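Local coordinates for E2A dna-binding protein (Human adenovirus 5, PDB 1ANV) that binds single-stranded DNA and, by forming multimers, unwinds the template without ATP during the elongation phase of viral strand-displacement replication, at residues A[221-226]-A[292-297]. Numbering follows the deposited sequence.
Sequences LRCECN and PNCDFK. With ZN (zinc ion), chain C; IUM (uranyl (VI) ion), chain D.
C223 and C225 reach across to C294 through a shared zinc ion: the SG atoms of these three cysteines lie 2.2 to 2.3 Å from the zinc, and C277 from the same chain supplies the fourth thiolate. No hydrogen bond runs directly between 221-226 and 292-297, so the metal is the chief link between them. C223 and C294 hold SG between the backbone N and the carbonyl carbon, whereas C225 swings SG opposite its carbonyl carbon (chi1 -50°); with these rotations the three sulfurs converge on the metal. Within 221-226 the turn is braced from inside. The backbone N of C223 donates to N226 OD1 at 2.6 Å, and C225 N makes a weak bond of 3.2 Å to C223 SG, which may spread some of the charge on that thiolate. On the buried flank, F296 lays one ring face against C223 CB, a CH-pi contact with CB 4.2 Å from the ring centroid and offset toward the rim; M70 and T66 of helix 64-83 also touch this ring. This is the second zinc site of the adenovirus DNA-binding protein, a four-cysteine centre in which the closely spaced C223 and C225, from the loop after strand 217-220, meet C277 and C294, which follow strand 271-275. On the solvent side, exposed E224 still lies along C294 CB from its own CB to its carboxylate, whose OE1 is held by K65 in a salt bridge. The contact becomes loose only at P292, which merely brushes C225, CB to SG 4.1 Å.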
loop_
_atom_site.group_PDB
_atom_site.type_symbol
_atom_site.label_atom_id
_atom_site.label_comp_id
_atom_site.label_asym_id
_atom_site.label_seq_id
_atom_site.Cartn_x
_atom_site.Cartn_y
_atom_site.Cartn_z
ATOM N N LEU A 221 -0.667 -1.925 5.103
ATOM C CA LEU A 221 -0.133 -1.342 6.317
ATOM C C LEU A 221 1.272 -1.852 6.589
ATOM O O LEU A 221 1.966 -1.421 7.512
ATOM C CB LEU A 221 -0.986 -1.682 7.551
ATOM C CG LEU A 221 -2.206 -0.799 7.713
ATOM C CD1 LEU A 221 -2.137 0.336 6.696
ATOM C CD2 LEU A 221 -3.440 -1.663 7.466
ATOM N N ARG A 222 1.695 -2.827 5.806
ATOM C CA ARG A 222 3.010 -3.370 6.040
ATOM C C ARG A 222 3.680 -3.873 4.797
ATOM O O ARG A 222 3.040 -4.328 3.857
ATOM C CB ARG A 222 3.051 -4.440 7.130
ATOM C CG ARG A 222 2.001 -5.518 6.970
ATOM C CD ARG A 222 1.864 -6.388 8.211
ATOM N NE ARG A 222 1.356 -7.721 7.882
ATOM C CZ ARG A 222 0.228 -8.242 8.351
ATOM N NH1 ARG A 222 -0.555 -7.572 9.190
ATOM N NH2 ARG A 222 -0.124 -9.462 7.962
ATOM N N CYS A 223 4.994 -3.762 4.823
ATOM C CA CYS A 223 5.790 -4.217 3.732
ATOM C C CYS A 223 6.638 -5.356 4.212
ATOM O O CYS A 223 6.378 -5.990 5.234
ATOM C CB CYS A 223 6.692 -3.120 3.156
ATOM S SG CYS A 223 7.902 -2.540 4.341
ATOM N N GLU A 224 7.682 -5.600 3.464
ATOM C CA GLU A 224 8.575 -6.657 3.847
ATOM C C GLU A 224 9.166 -6.334 5.215
ATOM O O GLU A 224 9.321 -7.197 6.055
ATOM C CB GLU A 224 9.663 -6.827 2.770
ATOM C CG GLU A 224 10.569 -8.055 2.944
ATOM C CD GLU A 224 11.823 -7.913 2.129
ATOM O OE1 GLU A 224 11.626 -8.082 0.846
ATOM O OE2 GLU A 224 12.909 -7.645 2.616
ATOM N N CYS A 225 9.460 -5.065 5.454
ATOM C CA CYS A 225 10.043 -4.657 6.705
ATOM C C CYS A 225 9.261 -4.928 7.971
ATOM O O CYS A 225 9.805 -5.417 8.951
ATOM C CB CYS A 225 10.561 -3.241 6.624
ATOM S SG CYS A 225 11.578 -3.142 5.139
ATOM N N ASN A 226 7.995 -4.589 7.965
ATOM C CA ASN A 226 7.193 -4.808 9.142
ATOM C C ASN A 226 6.249 -5.953 8.895
ATOM O O ASN A 226 5.142 -6.002 9.408
ATOM C CB ASN A 226 6.432 -3.535 9.538
ATOM C CG ASN A 226 5.732 -2.944 8.350
ATOM O OD1 ASN A 226 5.964 -3.384 7.210
ATOM N ND2 ASN A 226 4.868 -1.971 8.615
ATOM N N PRO A 292 16.374 -0.735 7.768
ATOM C CA PRO A 292 15.913 -1.701 6.792
ATOM C C PRO A 292 15.244 -1.022 5.604
ATOM O O PRO A 292 14.766 0.111 5.695
ATOM C CB PRO A 292 14.919 -2.619 7.507
ATOM C CG PRO A 292 14.609 -1.971 8.849
ATOM C CD PRO A 292 15.496 -0.739 8.971
ATOM N N ASN A 293 15.236 -1.746 4.492
ATOM C CA ASN A 293 14.644 -1.322 3.235
ATOM C C ASN A 293 14.291 -2.532 2.390
ATOM O O ASN A 293 15.090 -3.455 2.246
ATOM C CB ASN A 293 15.558 -0.396 2.406
ATOM C CG ASN A 293 15.161 -0.389 0.931
ATOM O OD1 ASN A 293 15.834 -0.994 0.079
ATOM N ND2 ASN A 293 14.053 0.279 0.614
ATOM N N CYS A 294 13.097 -2.539 1.824
ATOM C CA CYS A 294 12.737 -3.655 0.986
ATOM C C CYS A 294 12.372 -3.167 -0.388
ATOM O O CYS A 294 12.275 -1.955 -0.592
ATOM C CB CYS A 294 11.674 -4.587 1.586
ATOM S SG CYS A 294 10.053 -3.807 1.765
ATOM N N ASP A 295 12.185 -4.110 -1.312
ATOM C CA ASP A 295 11.837 -3.779 -2.682
ATOM C C ASP A 295 10.336 -3.932 -2.980
ATOM O O ASP A 295 9.915 -4.259 -4.100
ATOM C CB ASP A 295 12.784 -4.454 -3.708
ATOM C CG ASP A 295 13.706 -3.489 -4.398
ATOM O OD1 ASP A 295 14.816 -3.181 -3.976
ATOM O OD2 ASP A 295 13.201 -3.001 -5.498
ATOM N N PHE A 296 9.533 -3.663 -1.948
ATOM C CA PHE A 296 8.077 -3.719 -2.031
ATOM C C PHE A 296 7.529 -2.629 -2.939
ATOM O O PHE A 296 7.811 -1.439 -2.764
ATOM C CB PHE A 296 7.479 -3.558 -0.633
ATOM C CG PHE A 296 5.992 -3.769 -0.513
ATOM C CD1 PHE A 296 5.107 -2.707 -0.666
ATOM C CD2 PHE A 296 5.474 -5.023 -0.169
ATOM C CE1 PHE A 296 3.736 -2.896 -0.491
ATOM C CE2 PHE A 296 4.105 -5.229 0.015
ATOM C CZ PHE A 296 3.235 -4.155 -0.158
ATOM N N LYS A 297 6.741 -3.049 -3.926
ATOM C CA LYS A 297 6.170 -2.122 -4.891
ATOM C C LYS A 297 4.924 -2.710 -5.505
ATOM O O LYS A 297 4.960 -3.812 -6.038
ATOM C CB LYS A 297 7.174 -1.807 -5.978
ATOM C CG LYS A 297 6.724 -0.735 -6.939
ATOM C CD LYS A 297 7.870 -0.222 -7.808
ATOM C CE LYS A 297 7.401 0.546 -9.038
ATOM N NZ LYS A 297 8.382 0.553 -10.138
HETATM ZN ZN ZN C . 10.096 -2.492 3.656
HETATM U U IUM D . 16.219 -3.039 -2.641
#